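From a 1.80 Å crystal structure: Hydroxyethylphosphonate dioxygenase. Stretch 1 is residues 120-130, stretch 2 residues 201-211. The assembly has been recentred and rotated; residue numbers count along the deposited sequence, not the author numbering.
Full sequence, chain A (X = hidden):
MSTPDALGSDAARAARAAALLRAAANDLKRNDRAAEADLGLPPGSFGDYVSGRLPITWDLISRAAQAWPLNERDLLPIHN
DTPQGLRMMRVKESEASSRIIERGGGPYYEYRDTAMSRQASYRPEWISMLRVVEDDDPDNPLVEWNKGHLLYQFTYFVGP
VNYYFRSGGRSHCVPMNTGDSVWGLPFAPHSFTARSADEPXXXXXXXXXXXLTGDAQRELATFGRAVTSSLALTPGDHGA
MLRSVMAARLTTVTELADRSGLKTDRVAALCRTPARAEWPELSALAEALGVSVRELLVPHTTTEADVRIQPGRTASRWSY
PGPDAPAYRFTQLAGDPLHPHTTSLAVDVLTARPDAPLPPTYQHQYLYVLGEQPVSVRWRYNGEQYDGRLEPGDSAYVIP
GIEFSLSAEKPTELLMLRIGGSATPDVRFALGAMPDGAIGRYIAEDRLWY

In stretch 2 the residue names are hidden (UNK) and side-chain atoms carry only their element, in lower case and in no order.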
ATOM      1  N   ALA A 120     -11.497  -7.415   2.632  1.00 16.97           N
ATOM      2  CA  ALA A 120     -10.261  -8.117   2.957  1.00 16.36           C
ATOM      3  C   ALA A 120      -9.857  -9.031   1.805  1.00 20.64           C
ATOM      4  O   ALA A 120     -10.688  -9.445   0.996  1.00 18.02           O
ATOM      5  CB  ALA A 120     -10.418  -8.938   4.237  1.00 15.59           C
ATOM      6  N   SER A 121      -8.579  -9.401   1.772  1.00 22.54           N
ATOM      7  CA  SER A 121      -8.043 -10.181   0.657  1.00 21.32           C
ATOM      8  C   SER A 121      -8.099 -11.693   0.860  1.00 17.33           C
ATOM      9  O   SER A 121      -7.598 -12.429  -0.003  1.00 21.06           O
ATOM     10  CB  SER A 121      -6.589  -9.786   0.379  1.00 23.26           C
ATOM     11  OG  SER A 121      -5.770 -10.215   1.437  1.00 22.71           O
ATOM     12  N   TYR A 122      -8.656 -12.186   1.968  1.00 20.88           N
ATOM     13  CA  TYR A 122      -8.709 -13.633   2.166  1.00 17.68           C
ATOM     14  C   TYR A 122      -9.438 -14.294   1.012  1.00 20.57           C
ATOM     15  O   TYR A 122     -10.476 -13.801   0.553  1.00 16.88           O
ATOM     16  CB  TYR A 122      -9.460 -14.014   3.435  1.00 15.18           C
ATOM     17  CG  TYR A 122      -8.855 -13.610   4.739  1.00 18.64           C
ATOM     18  CD1 TYR A 122      -7.752 -14.283   5.262  1.00 23.05           C
ATOM     19  CD2 TYR A 122      -9.436 -12.600   5.494  1.00 18.97           C
ATOM     20  CE1 TYR A 122      -7.214 -13.911   6.482  1.00 22.46           C
ATOM     21  CE2 TYR A 122      -8.919 -12.239   6.711  1.00 14.56           C
ATOM     22  CZ  TYR A 122      -7.809 -12.893   7.204  1.00 22.86           C
ATOM     23  OH  TYR A 122      -7.305 -12.514   8.429  1.00 25.66           O
ATOM     24  N   ARG A 123      -8.905 -15.430   0.567  1.00 16.79           N
ATOM     25  CA  ARG A 123      -9.634 -16.387  -0.270  1.00 18.67           C
ATOM     26  C   ARG A 123      -9.471 -17.755   0.383  1.00 21.48           C
ATOM     27  O   ARG A 123      -8.653 -18.578  -0.056  1.00 22.18           O
ATOM     28  CB  ARG A 123      -9.131 -16.375  -1.712  1.00 16.42           C
ATOM     29  CG  ARG A 123      -9.450 -15.057  -2.457  1.00 17.99           C
ATOM     30  CD  ARG A 123     -10.931 -14.944  -2.764  1.00 19.03           C
ATOM     31  NE  ARG A 123     -11.251 -13.724  -3.528  1.00 18.39           N
ATOM     32  CZ  ARG A 123     -11.485 -12.541  -2.971  1.00 19.38           C
ATOM     33  NH1 ARG A 123     -11.437 -12.408  -1.659  1.00 18.94           N
ATOM     34  NH2 ARG A 123     -11.780 -11.492  -3.729  1.00 22.09           N
ATOM     35  N   PRO A 124     -10.231 -18.027   1.451  1.00 16.08           N
ATOM     36  CA  PRO A 124      -9.980 -19.229   2.256  1.00 16.06           C
ATOM     37  C   PRO A 124     -10.894 -20.378   1.883  1.00 24.92           C
ATOM     38  O   PRO A 124     -12.118 -20.284   2.029  1.00 22.66           O
ATOM     39  CB  PRO A 124     -10.258 -18.742   3.678  1.00 15.77           C
ATOM     40  CG  PRO A 124     -11.387 -17.734   3.486  1.00 15.90           C
ATOM     41  CD  PRO A 124     -11.204 -17.139   2.104  1.00 16.03           C
ATOM     42  N   GLU A 125     -10.317 -21.481   1.418  1.00 19.74           N
ATOM     43  CA  GLU A 125     -11.098 -22.614   0.954  1.00 20.81           C
ATOM     44  C   GLU A 125     -10.798 -23.823   1.827  1.00 21.81           C
ATOM     45  O   GLU A 125      -9.637 -24.095   2.145  1.00 23.27           O
ATOM     46  CB  GLU A 125     -10.803 -22.934  -0.524  1.00 19.01           C
ATOM     47  CG  GLU A 125     -11.075 -21.776  -1.484  1.00 24.94           C
ATOM     48  CD  GLU A 125     -12.544 -21.638  -1.846  1.00 27.86           C
ATOM     49  OE1 GLU A 125     -13.084 -22.557  -2.491  1.00 21.81           O
ATOM     50  OE2 GLU A 125     -13.154 -20.607  -1.483  1.00 23.30           O
ATOM     51  N   TRP A 126     -11.861 -24.494   2.259  1.00 20.14           N
ATOM     52  CA  TRP A 126     -11.793 -25.872   2.712  1.00 22.49           C
ATOM     53  C   TRP A 126     -11.655 -26.750   1.477  1.00 26.08           C
ATOM     54  O   TRP A 126     -12.399 -26.569   0.509  1.00 19.00           O
ATOM     55  CB  TRP A 126     -13.069 -26.195   3.491  1.00 19.56           C
ATOM     56  CG  TRP A 126     -13.265 -27.610   3.966  1.00 21.24           C
ATOM     57  CD1 TRP A 126     -13.060 -28.083   5.233  1.00 22.99           C
ATOM     58  CD2 TRP A 126     -13.756 -28.722   3.197  1.00 22.04           C
ATOM     59  NE1 TRP A 126     -13.375 -29.422   5.293  1.00 25.75           N
ATOM     60  CE2 TRP A 126     -13.803 -29.838   4.059  1.00 25.64           C
ATOM     61  CE3 TRP A 126     -14.141 -28.886   1.859  1.00 25.56           C
ATOM     62  CZ2 TRP A 126     -14.225 -31.100   3.629  1.00 26.42           C
ATOM     63  CZ3 TRP A 126     -14.568 -30.142   1.432  1.00 21.52           C
ATOM     64  CH2 TRP A 126     -14.606 -31.228   2.317  1.00 30.61           C
ATOM     65  N   ILE A 127     -10.691 -27.676   1.477  1.00 18.86           N
ATOM     66  CA  ILE A 127     -10.457 -28.497   0.291  1.00 21.76           C
ATOM     67  C   ILE A 127     -10.143 -29.921   0.728  1.00 21.58           C
ATOM     68  O   ILE A 127      -9.156 -30.155   1.432  1.00 19.67           O
ATOM     69  CB  ILE A 127      -9.321 -27.957  -0.599  1.00 19.18           C
ATOM     70  CG1 ILE A 127      -9.528 -26.464  -0.915  1.00 18.70           C
ATOM     71  CG2 ILE A 127      -9.246 -28.786  -1.881  1.00 20.11           C
ATOM     72  CD1 ILE A 127      -8.383 -25.826  -1.662  1.00 21.31           C
ATOM     73  N   SER A 128     -10.970 -30.875   0.308  1.00 22.94           N
ATOM     74  CA  SER A 128     -10.709 -32.272   0.624  1.00 27.45           C
ATOM     75  C   SER A 128      -9.882 -32.904  -0.483  1.00 24.37           C
ATOM     76  O   SER A 128     -10.126 -32.676  -1.669  1.00 24.49           O
ATOM     77  CB  SER A 128     -12.006 -33.057   0.815  1.00 35.99           C
ATOM     78  OG  SER A 128     -12.690 -33.190  -0.407  1.00 44.70           O
ATOM     79  N   MET A 129      -8.900 -33.708  -0.087  1.00 21.84           N
ATOM     80  CA  MET A 129      -8.101 -34.449  -1.051  1.00 22.39           C
ATOM     81  C   MET A 129      -8.885 -35.671  -1.506  1.00 25.24           C
ATOM     82  O   MET A 129      -9.202 -36.546  -0.693  1.00 24.56           O
ATOM     83  CB  MET A 129      -6.768 -34.854  -0.431  1.00 27.56           C
ATOM     84  CG  MET A 129      -5.725 -33.747  -0.402  1.00 21.50           C
ATOM     85  SD  MET A 129      -6.118 -32.410   0.751  1.00 22.53           S
ATOM     86  CE  MET A 129      -6.674 -31.123  -0.373  1.00 20.18           C
ATOM     87  N   LEU A 130      -9.209 -35.731  -2.797  1.00 26.55           N
ATOM     88  CA  LEU A 130      -9.950 -36.863  -3.336  1.00 24.83           C
ATOM     89  C   LEU A 130      -9.064 -37.872  -4.054  1.00 27.65           C
ATOM     90  O   LEU A 130      -9.559 -38.932  -4.447  1.00 29.22           O
ATOM     91  CB  LEU A 130     -11.041 -36.378  -4.300  1.00 25.01           C
ATOM     92  CG  LEU A 130     -11.982 -35.291  -3.787  1.00 30.48           C
ATOM     93  CD1 LEU A 130     -12.963 -34.859  -4.889  1.00 28.30           C
ATOM     94  CD2 LEU A 130     -12.709 -35.761  -2.534  1.00 25.92           C
ATOM     95  N   UNK A 201      -9.124 -36.477   5.056  1.00 24.59           N
ATOM     96  CA  UNK A 201      -7.877 -35.870   4.592  1.00 26.99           C
ATOM     97  C   UNK A 201      -8.244 -34.591   3.861  1.00 22.89           C
ATOM     98  O   UNK A 201      -8.784 -34.651   2.752  1.00 21.90           O
ATOM     99  c   UNK A 201      -7.093 -36.818   3.682  1.00 26.15           C
ATOM    100  N   UNK A 202      -7.984 -33.445   4.486  1.00 20.88           N
ATOM    101  CA  UNK A 202      -8.361 -32.175   3.881  1.00 20.55           C
ATOM    102  C   UNK A 202      -7.464 -31.073   4.424  1.00 21.14           C
ATOM    103  O   UNK A 202      -6.652 -31.289   5.325  1.00 21.09           O
ATOM    104  o   UNK A 202     -11.549 -31.301   9.507  1.00 29.15           O
ATOM    105  c   UNK A 202     -10.698 -32.817   6.299  1.00 28.95           C
ATOM    106  c   UNK A 202     -11.115 -32.682   7.610  1.00 29.89           C
ATOM    107  c   UNK A 202      -9.843 -31.868   4.113  1.00 20.31           C
ATOM    108  c   UNK A 202     -10.315 -30.470   6.167  1.00 29.64           C
ATOM    109  c   UNK A 202     -10.281 -31.717   5.559  1.00 24.59           C
ATOM    110  c   UNK A 202     -10.729 -30.328   7.483  1.00 30.66           C
ATOM    111  c   UNK A 202     -11.127 -31.436   8.199  1.00 31.23           C
ATOM    112  N   UNK A 203      -7.595 -29.882   3.830  1.00 20.15           N
ATOM    113  CA  UNK A 203      -6.818 -28.724   4.238  1.00 19.39           C
ATOM    114  C   UNK A 203      -7.743 -27.523   4.377  1.00 18.97           C
ATOM    115  O   UNK A 203      -8.814 -27.452   3.775  1.00 19.55           O
ATOM    116  c   UNK A 203      -6.237 -27.956   1.885  1.00 22.88           C
ATOM    117  c   UNK A 203      -4.690 -29.561   3.130  1.00 19.88           C
ATOM    118  c   UNK A 203      -5.677 -28.389   3.253  1.00 21.36           C
ATOM    119  c   UNK A 203      -5.157 -27.700   0.848  1.00 22.08           C
ATOM    120  N   UNK A 204      -7.310 -26.583   5.195  1.00 18.63           N
ATOM    121  CA  UNK A 204      -7.819 -25.217   5.153  1.00 19.17           C
ATOM    122  C   UNK A 204      -6.751 -24.434   4.408  1.00 22.86           C
ATOM    123  O   UNK A 204      -5.694 -24.127   4.964  1.00 20.56           O
ATOM    124  c   UNK A 204      -9.599 -26.552   7.340  1.00 22.82           C
ATOM    125  c   UNK A 204      -8.087 -24.662   6.549  1.00 18.57           C
ATOM    126  c   UNK A 204      -9.424 -25.044   7.214  1.00 17.93           C
ATOM    127  c   UNK A 204     -10.614 -24.443   6.465  1.00 19.92           C
ATOM    128  N   UNK A 205      -7.017 -24.173   3.126  1.00 18.20           N
ATOM    129  CA  UNK A 205      -6.122 -23.432   2.230  1.00 20.92           C
ATOM    130  C   UNK A 205      -6.512 -21.963   2.305  1.00 21.33           C
ATOM    131  O   UNK A 205      -7.429 -21.516   1.608  1.00 20.48           O
ATOM    132  c   UNK A 205      -6.225 -23.964   0.801  1.00 21.57           C
ATOM    133  N   UNK A 206      -5.835 -21.215   3.175  1.00 20.05           N
ATOM    134  CA  UNK A 206      -6.181 -19.829   3.445  1.00 24.96           C
ATOM    135  C   UNK A 206      -5.263 -18.937   2.611  1.00 28.53           C
ATOM    136  O   UNK A 206      -4.220 -18.457   3.067  1.00 22.69           O
ATOM    137  c   UNK A 206      -8.135 -20.905   5.503  1.00 22.37           C
ATOM    138  c   UNK A 206      -6.703 -20.564   5.910  1.00 17.06           C
ATOM    139  c   UNK A 206      -6.656 -20.082   7.366  1.00 17.52           C
ATOM    140  c   UNK A 206      -6.064 -19.539   4.951  1.00 23.53           C
ATOM    141  N   UNK A 207      -5.655 -18.722   1.357  1.00 22.37           N
ATOM    142  CA  UNK A 207      -4.875 -17.830   0.512  1.00 19.81           C
ATOM    143  C   UNK A 207      -5.265 -16.375   0.773  1.00 24.67           C
ATOM    144  O   UNK A 207      -6.374 -16.071   1.223  1.00 21.71           O
ATOM    145  o   UNK A 207      -6.373 -17.842  -1.404  1.00 20.40           O
ATOM    146  c   UNK A 207      -5.044 -18.162  -0.978  1.00 23.88           C
ATOM    147  c   UNK A 207      -4.776 -19.644  -1.253  1.00 21.49           C
ATOM    148  N   UNK A 208      -4.329 -15.472   0.494  1.00 21.05           N
ATOM    149  CA  UNK A 208      -4.510 -14.053   0.769  1.00 26.25           C
ATOM    150  C   UNK A 208      -3.478 -13.275  -0.037  1.00 22.45           C
ATOM    151  O   UNK A 208      -2.537 -13.845  -0.604  1.00 19.38           O
ATOM    152  c   UNK A 208      -3.017 -13.845   2.858  1.00 17.56           C
ATOM    153  c   UNK A 208      -4.420 -13.754   2.275  1.00 19.74           C
ATOM    154  c   UNK A 208      -2.476 -15.077   3.229  1.00 16.46           C
ATOM    155  c   UNK A 208      -1.197 -15.171   3.763  1.00 16.52           C
ATOM    156  c   UNK A 208      -2.248 -12.699   3.057  1.00 17.66           C
ATOM    157  c   UNK A 208      -0.437 -14.030   3.948  1.00 19.60           C
ATOM    158  o   UNK A 208       0.837 -14.142   4.491  1.00 16.74           O
ATOM    159  c   UNK A 208      -0.953 -12.779   3.594  1.00 17.59           C
ATOM    160  N   UNK A 209      -3.693 -11.959  -0.117  1.00 26.66           N
ATOM    161  CA  UNK A 209      -2.947 -11.155  -1.071  1.00 29.79           C
ATOM    162  C   UNK A 209      -2.009 -10.109  -0.480  1.00 47.58           C
ATOM    163  O   UNK A 209      -0.802 -10.131  -0.744  1.00 53.88           O
ATOM    164  N   UNK A 210      -2.532  -9.156   0.260  1.00 56.83           N
ATOM    165  CA  UNK A 210      -1.653  -8.132   0.742  1.00 50.84           C
ATOM    166  C   UNK A 210      -1.330  -7.025  -0.250  1.00 48.17           C
ATOM    167  O   UNK A 210      -2.151  -6.599  -1.074  1.00 45.13           O
ATOM    168  N   UNK A 211      -0.096  -6.542  -0.133  1.00 47.12           N
ATOM    169  CA  UNK A 211       0.341  -5.341  -0.841  1.00 40.33           C
ATOM    170  C   UNK A 211       0.567  -5.590  -2.322  1.00 22.40           C
ATOM    171  O   UNK A 211       0.354  -4.673  -3.120  1.00 32.61           O
ATOM    172  c   UNK A 211       2.471  -3.173   1.646  1.00 50.73           C
ATOM    173  o   UNK A 211       2.771  -2.188   0.918  1.00 38.00           O
ATOM    174  c   UNK A 211       1.372  -4.161   1.199  1.00 48.10           C
ATOM    175  c   UNK A 211       1.603  -4.796  -0.190  1.00 43.51           C
ATOM    176  o   UNK A 211       3.007  -3.364   2.763  1.00 48.81           O
TER

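Position 201 carries a single side-chain carbon, directed sideways to stretch 1, and is alanine. The backbone O of Ala 201 accepts a hydrogen bond from Met 129 N at 3.0 Å, the last rung of the ladder at this end.

At position 202 one carbon leads to a six-carbon ring bearing an oxygen. The first carbon, CB, lies 4.1 Å from Ser 128 CB, and one face of the ring receives Trp 126, whose NE1 is 3.4 Å from the nearest ring carbon of 202; this is tyrosine. The two aromatic systems meet obliquely, the five-membered ring of Trp 126 and the ring of Tyr 202 having centroids 4.7 Å apart and planes inclined at 33°.

Position 203 has four side-chain carbons, forked at the first, with one arm two carbons long. The inner carbon of that arm packs 4.0 Å from Ile 127 CB and 3.9 Å from Met 129 CE; this is isoleucine. The main chain pairs with Ile 127 in both directions, Ile 203 N to Ile 127 O at 2.9 Å and Ile 127 N to Ile 203 O at 3.0 Å.

Position 204 also has four carbons, but the fork comes at the second, and one branch end comes 4.2 Å from Trp 126 CB; this is leucine. Leu 204 lies on the same face of the sheet as Tyr 202.

A lone carbon at position 205, 3.8 Å from Ile 127 CD1, marks alanine. Ala 205 N donates to Glu 125 O at 2.8 Å, and Glu 125 N returns a bond to Ala 205 O at 2.9 Å.

Four carbons forked at the second recur at position 206, one branch end 3.5 Å from Pro 124 CB; this is another leucine.

Position 207 bears one carbon that carries an oxygen and a carbon, the oxygen 2.7 Å from Arg 123 O; this is threonine. Thr 207 OG1 donates a hydrogen bond to that carbonyl, supplementing a weak bond from Thr 207 N to Arg 123 O at 3.3 Å. In return, Arg 123 N reaches Thr 207 O at 2.7 Å, almost linearly.

A carbon followed by an oxygen-bearing six-carbon ring appears at position 208. The end of this side chain leads away from stretch 1, but the CA of 208 makes a C-H...O contact with Ser 121 O at 3.6 Å; this is again tyrosine.

Position 209 has no side-chain atom. Its backbone N donates to Ser 121 OG at 3.1 Å, and a CB here would sit only 3.6 Å from Ser 121 CB; it is glycine. Position 210 also lacks a side chain, and its backbone angles would jam a CB against the preceding carbonyl oxygen; it too is glycine.

Position 211 has three carbons, the third carrying two oxygens, and does not touch stretch 1; it is glutamate.

The contact is thus an antiparallel pairing of strands 123-129 and 202-208. Their hydrogen bonds fix the register, while Pro 124, Trp 126 and Ser 128 meet Leu 206, Leu 204 and Tyr 202 on one face, and Ile 127 packs with Ile 203 and Ala 205 on the other.

Stretch 2, residues 201-211: AYILALTYGGE
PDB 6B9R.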